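Local coordinates for protein starch synthase I (PDB 4HLN) that is a plant starch synthase, built from a starch synthase catalytic domain and a group 1 glycosyltransferase domain, at residues Phe192-Tyr204 and Val208-Arg220. Residues are numbered along the deposited sequence; the frame is centred on the assembly and turned at random.
Sequences FGGSHEVTFFHEY and VDWVFVDHPSYHR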
ATOM      1  N   PHE A 192      30.716  -0.860  -8.750  1.00 50.27           N
ATOM      2  CA  PHE A 192      31.187   0.496  -8.488  1.00 51.47           C
ATOM      3  C   PHE A 192      32.697   0.638  -8.409  1.00 61.88           C
ATOM      4  O   PHE A 192      33.239   1.167  -7.425  1.00 58.05           O
ATOM      5  CB  PHE A 192      30.502   1.064  -7.259  1.00 44.92           C
ATOM      6  CG  PHE A 192      29.080   1.408  -7.513  1.00 58.70           C
ATOM      7  CD1 PHE A 192      28.719   2.719  -7.845  1.00 44.82           C
ATOM      8  CD2 PHE A 192      28.101   0.413  -7.489  1.00 45.52           C
ATOM      9  CE1 PHE A 192      27.402   3.044  -8.118  1.00 31.56           C
ATOM     10  CE2 PHE A 192      26.783   0.726  -7.750  1.00 52.98           C
ATOM     11  CZ  PHE A 192      26.427   2.053  -8.069  1.00 53.74           C
ATOM     12  N   GLY A 193      33.356   0.173  -9.472  1.00 66.38           N
ATOM     13  CA  GLY A 193      34.793   0.301  -9.627  1.00 73.97           C
ATOM     14  C   GLY A 193      35.540  -0.300  -8.455  1.00 75.82           C
ATOM     15  O   GLY A 193      36.349   0.364  -7.803  1.00 85.39           O
ATOM     16  N   GLY A 194      35.258  -1.564  -8.180  1.00 61.81           N
ATOM     17  CA  GLY A 194      35.908  -2.232  -7.081  1.00 65.84           C
ATOM     18  C   GLY A 194      35.117  -3.389  -6.525  1.00 69.95           C
ATOM     19  O   GLY A 194      34.347  -4.062  -7.230  1.00 64.13           O
ATOM     20  N   SER A 195      35.315  -3.619  -5.236  1.00 66.13           N
ATOM     21  CA  SER A 195      34.727  -4.765  -4.582  1.00 61.58           C
ATOM     22  C   SER A 195      34.342  -4.325  -3.193  1.00 61.41           C
ATOM     23  O   SER A 195      35.182  -3.862  -2.430  1.00 71.55           O
ATOM     24  CB  SER A 195      35.745  -5.890  -4.515  1.00 59.47           C
ATOM     25  OG  SER A 195      35.110  -7.116  -4.225  1.00 80.61           O
ATOM     26  N   HIS A 196      33.066  -4.444  -2.866  1.00 54.40           N
ATOM     27  CA  HIS A 196      32.594  -3.948  -1.577  1.00 52.13           C
ATOM     28  C   HIS A 196      32.042  -5.065  -0.703  1.00 45.72           C
ATOM     29  O   HIS A 196      31.397  -5.997  -1.176  1.00 42.18           O
ATOM     30  CB  HIS A 196      31.558  -2.842  -1.786  1.00 40.62           C
ATOM     31  CG  HIS A 196      31.989  -1.816  -2.786  1.00 47.20           C
ATOM     32  ND1 HIS A 196      32.484  -0.581  -2.421  1.00 47.95           N
ATOM     33  CD2 HIS A 196      32.029  -1.855  -4.139  1.00 45.54           C
ATOM     34  CE1 HIS A 196      32.801   0.100  -3.508  1.00 49.68           C
ATOM     35  NE2 HIS A 196      32.535  -0.652  -4.564  1.00 53.55           N
ATOM     36  N   GLU A 197      32.301  -4.976   0.584  1.00 40.97           N
ATOM     37  CA  GLU A 197      31.861  -6.041   1.460  1.00 43.66           C
ATOM     38  C   GLU A 197      30.677  -5.613   2.288  1.00 46.66           C
ATOM     39  O   GLU A 197      30.655  -4.502   2.822  1.00 45.97           O
ATOM     40  CB  GLU A 197      32.980  -6.464   2.392  1.00 42.58           C
ATOM     41  CG  GLU A 197      32.552  -7.523   3.372  1.00 62.66           C
ATOM     42  CD  GLU A 197      33.683  -7.948   4.277  1.00 73.90           C
ATOM     43  OE1 GLU A 197      34.798  -8.182   3.751  1.00 73.97           O
ATOM     44  OE2 GLU A 197      33.458  -8.030   5.505  1.00 73.33           O
ATOM     45  N   VAL A 198      29.696  -6.504   2.382  1.00 41.59           N
ATOM     46  CA  VAL A 198      28.597  -6.359   3.319  1.00 34.38           C
ATOM     47  C   VAL A 198      28.621  -7.555   4.278  1.00 45.44           C
ATOM     48  O   VAL A 198      29.208  -8.600   3.968  1.00 46.57           O
ATOM     49  CB  VAL A 198      27.231  -6.281   2.592  1.00 40.78           C
ATOM     50  CG1 VAL A 198      27.225  -5.124   1.597  1.00 43.27           C
ATOM     51  CG2 VAL A 198      26.948  -7.575   1.859  1.00 42.53           C
ATOM     52  N   THR A 199      28.008  -7.398   5.448  1.00 40.58           N
ATOM     53  CA  THR A 199      27.886  -8.505   6.385  1.00 48.36           C
ATOM     54  C   THR A 199      26.421  -8.668   6.769  1.00 50.25           C
ATOM     55  O   THR A 199      25.604  -7.797   6.495  1.00 53.01           O
ATOM     56  CB  THR A 199      28.758  -8.315   7.639  1.00 48.82           C
ATOM     57  OG1 THR A 199      28.348  -7.131   8.325  1.00 55.65           O
ATOM     58  CG2 THR A 199      30.235  -8.191   7.257  1.00 36.25           C
ATOM     59  N   PHE A 200      26.081  -9.792   7.381  1.00 44.11           N
ATOM     60  CA  PHE A 200      24.689 -10.070   7.671  1.00 41.26           C
ATOM     61  C   PHE A 200      24.465 -10.205   9.158  1.00 44.03           C
ATOM     62  O   PHE A 200      25.184 -10.941   9.845  1.00 42.38           O
ATOM     63  CB  PHE A 200      24.241 -11.362   6.986  1.00 42.52           C
ATOM     64  CG  PHE A 200      24.308 -11.316   5.491  1.00 43.49           C
ATOM     65  CD1 PHE A 200      23.168 -11.059   4.738  1.00 40.21           C
ATOM     66  CD2 PHE A 200      25.505 -11.546   4.831  1.00 49.18           C
ATOM     67  CE1 PHE A 200      23.218 -11.028   3.356  1.00 43.57           C
ATOM     68  CE2 PHE A 200      25.567 -11.513   3.440  1.00 57.57           C
ATOM     69  CZ  PHE A 200      24.421 -11.254   2.704  1.00 54.30           C
ATOM     70  N   PHE A 201      23.453  -9.490   9.639  1.00 45.85           N
ATOM     71  CA  PHE A 201      22.990  -9.607  11.009  1.00 45.37           C
ATOM     72  C   PHE A 201      21.607 -10.210  10.949  1.00 45.50           C
ATOM     73  O   PHE A 201      20.942 -10.117   9.923  1.00 48.15           O
ATOM     74  CB  PHE A 201      22.994  -8.241  11.696  1.00 35.06           C
ATOM     75  CG  PHE A 201      24.375  -7.725  11.960  1.00 39.64           C
ATOM     76  CD1 PHE A 201      25.206  -7.366  10.906  1.00 36.58           C
ATOM     77  CD2 PHE A 201      24.862  -7.634  13.256  1.00 38.31           C
ATOM     78  CE1 PHE A 201      26.503  -6.907  11.137  1.00 40.34           C
ATOM     79  CE2 PHE A 201      26.157  -7.182  13.505  1.00 35.45           C
ATOM     80  CZ  PHE A 201      26.984  -6.820  12.439  1.00 41.39           C
ATOM     81  N   HIS A 202      21.177 -10.863  12.019  1.00 43.51           N
ATOM     82  CA  HIS A 202      19.924 -11.596  11.939  1.00 43.90           C
ATOM     83  C   HIS A 202      19.156 -11.646  13.237  1.00 41.12           C
ATOM     84  O   HIS A 202      19.727 -11.762  14.303  1.00 43.26           O
ATOM     85  CB  HIS A 202      20.151 -13.033  11.438  1.00 42.31           C
ATOM     86  CG  HIS A 202      18.985 -13.939  11.684  1.00 49.67           C
ATOM     87  ND1 HIS A 202      19.000 -14.928  12.643  1.00 42.96           N
ATOM     88  CD2 HIS A 202      17.750 -13.974  11.126  1.00 60.24           C
ATOM     89  CE1 HIS A 202      17.829 -15.545  12.655  1.00 41.74           C
ATOM     90  NE2 HIS A 202      17.054 -14.987  11.744  1.00 55.99           N
ATOM     91  N   GLU A 203      17.839 -11.564  13.131  1.00 44.88           N
ATOM     92  CA  GLU A 203      17.005 -11.828  14.276  1.00 40.72           C
ATOM     93  C   GLU A 203      15.747 -12.610  13.899  1.00 46.17           C
ATOM     94  O   GLU A 203      15.087 -12.345  12.880  1.00 38.96           O
ATOM     95  CB  GLU A 203      16.650 -10.539  15.015  1.00 42.43           C
ATOM     96  CG  GLU A 203      15.826 -10.802  16.275  1.00 58.98           C
ATOM     97  CD  GLU A 203      15.202  -9.554  16.891  1.00 72.48           C
ATOM     98  OE1 GLU A 203      15.479  -8.428  16.409  1.00 78.28           O
ATOM     99  OE2 GLU A 203      14.426  -9.712  17.863  1.00 70.42           O
ATOM    100  N   TYR A 204      15.437 -13.592  14.733  1.00 42.18           N
ATOM    101  CA  TYR A 204      14.213 -14.344  14.584  1.00 45.89           C
ATOM    102  C   TYR A 204      13.192 -13.746  15.552  1.00 46.22           C
ATOM    103  O   TYR A 204      13.436 -13.677  16.749  1.00 62.78           O
ATOM    104  CB  TYR A 204      14.479 -15.837  14.843  1.00 41.38           C
ATOM    105  CG  TYR A 204      13.355 -16.745  14.402  1.00 46.81           C
ATOM    106  CD1 TYR A 204      12.887 -16.726  13.083  1.00 41.76           C
ATOM    107  CD2 TYR A 204      12.750 -17.622  15.304  1.00 44.63           C
ATOM    108  CE1 TYR A 204      11.844 -17.560  12.683  1.00 45.53           C
ATOM    109  CE2 TYR A 204      11.709 -18.457  14.911  1.00 47.22           C
ATOM    110  CZ  TYR A 204      11.262 -18.422  13.605  1.00 56.53           C
ATOM    111  OH  TYR A 204      10.231 -19.248  13.225  1.00 67.04           O
ATOM    112  N   VAL A 208       9.594 -14.760  11.862  1.00 41.17           N
ATOM    113  CA  VAL A 208      10.180 -14.154  10.698  1.00 35.22           C
ATOM    114  C   VAL A 208      11.665 -13.980  10.909  1.00 36.63           C
ATOM    115  O   VAL A 208      12.119 -13.555  11.972  1.00 41.82           O
ATOM    116  CB  VAL A 208       9.510 -12.811  10.348  1.00 41.03           C
ATOM    117  CG1 VAL A 208      10.405 -11.981   9.402  1.00 29.61           C
ATOM    118  CG2 VAL A 208       8.138 -13.065   9.742  1.00 34.01           C
ATOM    119  N   ASP A 209      12.407 -14.362   9.881  1.00 20.75           N
ATOM    120  CA  ASP A 209      13.830 -14.146   9.796  1.00 38.25           C
ATOM    121  C   ASP A 209      14.123 -12.750   9.292  1.00 44.97           C
ATOM    122  O   ASP A 209      14.021 -12.467   8.092  1.00 48.14           O
ATOM    123  CB  ASP A 209      14.428 -15.172   8.850  1.00 42.41           C
ATOM    124  CG  ASP A 209      14.577 -16.509   9.501  1.00 45.28           C
ATOM    125  OD1 ASP A 209      15.158 -16.512  10.605  1.00 45.94           O
ATOM    126  OD2 ASP A 209      14.088 -17.524   8.946  1.00 50.61           O
ATOM    127  N   TRP A 210      14.471 -11.877  10.226  1.00 34.83           N
ATOM    128  CA  TRP A 210      14.833 -10.511   9.913  1.00 28.13           C
ATOM    129  C   TRP A 210      16.310 -10.489   9.672  1.00 38.02           C
ATOM    130  O   TRP A 210      17.099 -10.685  10.601  1.00 43.93           O
ATOM    131  CB  TRP A 210      14.507  -9.623  11.103  1.00 44.30           C
ATOM    132  CG  TRP A 210      13.086  -9.725  11.453  1.00 41.03           C
ATOM    133  CD1 TRP A 210      12.529 -10.513  12.415  1.00 43.96           C
ATOM    134  CD2 TRP A 210      12.012  -9.042  10.811  1.00 31.42           C
ATOM    135  NE1 TRP A 210      11.165 -10.354  12.421  1.00 44.20           N
ATOM    136  CE2 TRP A 210      10.820  -9.459  11.440  1.00 39.67           C
ATOM    137  CE3 TRP A 210      11.942  -8.117   9.759  1.00 34.23           C
ATOM    138  CZ2 TRP A 210       9.566  -8.974  11.062  1.00 41.70           C
ATOM    139  CZ3 TRP A 210      10.699  -7.639   9.377  1.00 38.03           C
ATOM    140  CH2 TRP A 210       9.524  -8.063  10.032  1.00 37.68           C
ATOM    141  N   VAL A 211      16.680 -10.270   8.418  1.00 32.51           N
ATOM    142  CA  VAL A 211      18.076 -10.263   8.014  1.00 37.44           C
ATOM    143  C   VAL A 211      18.506  -8.853   7.638  1.00 42.85           C
ATOM    144  O   VAL A 211      17.870  -8.193   6.818  1.00 44.68           O
ATOM    145  CB  VAL A 211      18.303 -11.172   6.805  1.00 37.65           C
ATOM    146  CG1 VAL A 211      19.732 -11.018   6.277  1.00 32.83           C
ATOM    147  CG2 VAL A 211      17.994 -12.605   7.170  1.00 34.78           C
ATOM    148  N   PHE A 212      19.604  -8.408   8.230  1.00 50.27           N
ATOM    149  CA  PHE A 212      20.069  -7.044   8.057  1.00 44.78           C
ATOM    150  C   PHE A 212      21.376  -7.015   7.341  1.00 40.11           C
ATOM    151  O   PHE A 212      22.314  -7.717   7.712  1.00 47.36           O
ATOM    152  CB  PHE A 212      20.230  -6.389   9.407  1.00 34.63           C
ATOM    153  CG  PHE A 212      18.964  -6.274  10.129  1.00 39.87           C
ATOM    154  CD1 PHE A 212      18.083  -5.238   9.831  1.00 42.44           C
ATOM    155  CD2 PHE A 212      18.610  -7.219  11.080  1.00 40.78           C
ATOM    156  CE1 PHE A 212      16.872  -5.129  10.502  1.00 41.92           C
ATOM    157  CE2 PHE A 212      17.400  -7.119  11.757  1.00 40.77           C
ATOM    158  CZ  PHE A 212      16.526  -6.078  11.466  1.00 32.47           C
ATOM    159  N   VAL A 213      21.430  -6.191   6.306  1.00 36.17           N
ATOM    160  CA  VAL A 213      22.622  -6.069   5.491  1.00 38.96           C
ATOM    161  C   VAL A 213      23.427  -4.884   5.999  1.00 42.39           C
ATOM    162  O   VAL A 213      22.920  -3.765   6.053  1.00 39.79           O
ATOM    163  CB  VAL A 213      22.248  -5.912   4.025  1.00 33.30           C
ATOM    164  CG1 VAL A 213      23.492  -5.747   3.158  1.00 32.58           C
ATOM    165  CG2 VAL A 213      21.462  -7.134   3.593  1.00 33.50           C
ATOM    166  N   ASP A 214      24.672  -5.138   6.401  1.00 40.49           N
ATOM    167  CA  ASP A 214      25.493  -4.092   6.995  1.00 47.53           C
ATOM    168  C   ASP A 214      26.611  -3.552   6.097  1.00 49.26           C
ATOM    169  O   ASP A 214      27.459  -4.302   5.582  1.00 43.54           O
ATOM    170  CB  ASP A 214      26.071  -4.529   8.339  1.00 54.45           C
ATOM    171  CG  ASP A 214      26.552  -3.343   9.175  1.00 72.91           C
ATOM    172  OD1 ASP A 214      25.718  -2.455   9.476  1.00 77.36           O
ATOM    173  OD2 ASP A 214      27.759  -3.289   9.516  1.00 73.11           O
ATOM    174  N   HIS A 215      26.595  -2.231   5.939  1.00 35.57           N
ATOM    175  CA  HIS A 215      27.637  -1.495   5.240  1.00 33.87           C
ATOM    176  C   HIS A 215      27.700  -0.093   5.862  1.00 45.72           C
ATOM    177  O   HIS A 215      26.689   0.439   6.332  1.00 46.05           O
ATOM    178  CB  HIS A 215      27.324  -1.423   3.737  1.00 32.41           C
ATOM    179  CG  HIS A 215      28.419  -0.814   2.924  1.00 46.86           C
ATOM    180  ND1 HIS A 215      28.599   0.552   2.821  1.00 53.30           N
ATOM    181  CD2 HIS A 215      29.405  -1.382   2.187  1.00 42.19           C
ATOM    182  CE1 HIS A 215      29.649   0.795   2.056  1.00 56.61           C
ATOM    183  NE2 HIS A 215      30.153  -0.359   1.653  1.00 46.43           N
ATOM    184  N   PRO A 216      28.894   0.508   5.891  1.00 48.94           N
ATOM    185  CA  PRO A 216      29.057   1.858   6.463  1.00 46.19           C
ATOM    186  C   PRO A 216      28.050   2.905   5.930  1.00 43.79           C
ATOM    187  O   PRO A 216      27.546   3.727   6.705  1.00 41.60           O
ATOM    188  CB  PRO A 216      30.485   2.231   6.064  1.00 37.15           C
ATOM    189  CG  PRO A 216      31.193   0.886   5.893  1.00 32.22           C
ATOM    190  CD  PRO A 216      30.162  -0.084   5.419  1.00 32.83           C
ATOM    191  N   SER A 217      27.750   2.857   4.636  1.00 36.52           N
ATOM    192  CA  SER A 217      26.864   3.839   4.011  1.00 43.28           C
ATOM    193  C   SER A 217      25.408   3.780   4.482  1.00 48.08           C
ATOM    194  O   SER A 217      24.611   4.680   4.182  1.00 49.31           O
ATOM    195  CB  SER A 217      26.910   3.727   2.483  1.00 45.61           C
ATOM    196  OG  SER A 217      26.142   2.626   2.034  1.00 59.33           O
ATOM    197  N   TYR A 218      25.040   2.728   5.203  1.00 44.40           N
ATOM    198  CA  TYR A 218      23.699   2.693   5.778  1.00 45.48           C
ATOM    199  C   TYR A 218      23.641   3.392   7.135  1.00 49.42           C
ATOM    200  O   TYR A 218      22.554   3.631   7.642  1.00 52.81           O
ATOM    201  CB  TYR A 218      23.205   1.266   5.961  1.00 43.03           C
ATOM    202  CG  TYR A 218      23.046   0.478   4.704  1.00 48.09           C
ATOM    203  CD1 TYR A 218      22.530   1.059   3.559  1.00 45.52           C
ATOM    204  CD2 TYR A 218      23.413  -0.867   4.661  1.00 58.37           C
ATOM    205  CE1 TYR A 218      22.382   0.323   2.399  1.00 43.22           C
ATOM    206  CE2 TYR A 218      23.275  -1.617   3.505  1.00 45.80           C
ATOM    207  CZ  TYR A 218      22.754  -1.019   2.382  1.00 43.52           C
ATOM    208  OH  TYR A 218      22.618  -1.753   1.233  1.00 40.99           O
ATOM    209  N   HIS A 219      24.800   3.680   7.736  1.00 53.86           N
ATOM    210  CA  HIS A 219      24.848   4.290   9.068  1.00 54.96           C
ATOM    211  C   HIS A 219      24.749   5.805   8.955  1.00 61.48           C
ATOM    212  O   HIS A 219      25.759   6.506   8.916  1.00 57.33           O
ATOM    213  CB  HIS A 219      26.141   3.928   9.797  1.00 56.21           C
ATOM    214  CG  HIS A 219      26.412   2.462   9.866  1.00 64.92           C
ATOM    215  ND1 HIS A 219      27.615   1.953  10.307  1.00 73.36           N
ATOM    216  CD2 HIS A 219      25.646   1.393   9.551  1.00 63.82           C
ATOM    217  CE1 HIS A 219      27.580   0.635  10.252  1.00 65.98           C
ATOM    218  NE2 HIS A 219      26.392   0.269   9.802  1.00 62.35           N
ATOM    219  N   ARG A 220      23.528   6.309   8.882  1.00 73.96           N
ATOM    220  CA  ARG A 220      23.313   7.723   8.628  1.00 90.22           C
ATOM    221  C   ARG A 220      21.962   8.112   9.195  1.00106.56           C
ATOM    222  O   ARG A 220      20.967   7.396   9.010  1.00100.37           O
ATOM    223  CB  ARG A 220      23.403   8.057   7.119  1.00 77.20           C
ATOM    224  CG  ARG A 220      24.676   7.537   6.437  1.00 75.44           C
ATOM    225  CD  ARG A 220      25.268   8.492   5.422  1.00 67.85           C
ATOM    226  NE  ARG A 220      24.681   8.344   4.092  1.00 74.49           N
ATOM    227  CZ  ARG A 220      25.310   7.839   3.025  1.00 70.36           C
ATOM    228  NH1 ARG A 220      26.574   7.408   3.093  1.00 57.85           N
ATOM    229  NH2 ARG A 220      24.665   7.770   1.868  1.00 63.67           N
TER
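His202 reaches diagonally across to Asp209 near the turn end of an antiparallel beta hairpin, strands 195-205 and 208-214, and the pair illustrates how side chains on both faces add to the backbone bonds that join two neighbouring strands. The hairpin lies near one edge of a mixed sheet, with strand 181-190 flanking its first strand and strand 160-166 its second. Hydrogen-bonded pairs Thr199-Asp214, Phe201-Phe212 and Glu203-Trp210 set the register; Phe201 N reaches Phe212 O at 2.9 Å.

On the face of Phe200, Val211 and Val213, the Phe200 ring receives Val211 CG1 at its edge, CD1 to CG1 3.8 Å, while Val198 CB meets Val213 CG1 at the same separation. Val213 also packs on Ala245 of helix 235-252. Thr199, Phe201 and Asp214 occupy the other face. Thr199 and Asp214 run side by side, and Phe201 CE1 comes within 3.7 Å of Asp214 CB, its ring turned 70° from the carboxylate plane. Asp214 OD1 is gripped twice, by His219 NE2 (2.8 Å) and by a salt bridge to Arg167, which also makes a cation-pi contact with Phe201.

With CG anti to the backbone N (chi1 164°), His202 carries its imidazole past Trp210 O toward Asp209, whose OD2 is hydrogen-bonded to Tyr260 OH. The closing link is bent: His202 NE2 donates to the anti side of Asp209 OD1 at 2.7 Å, with an N-H...O angle of 141°.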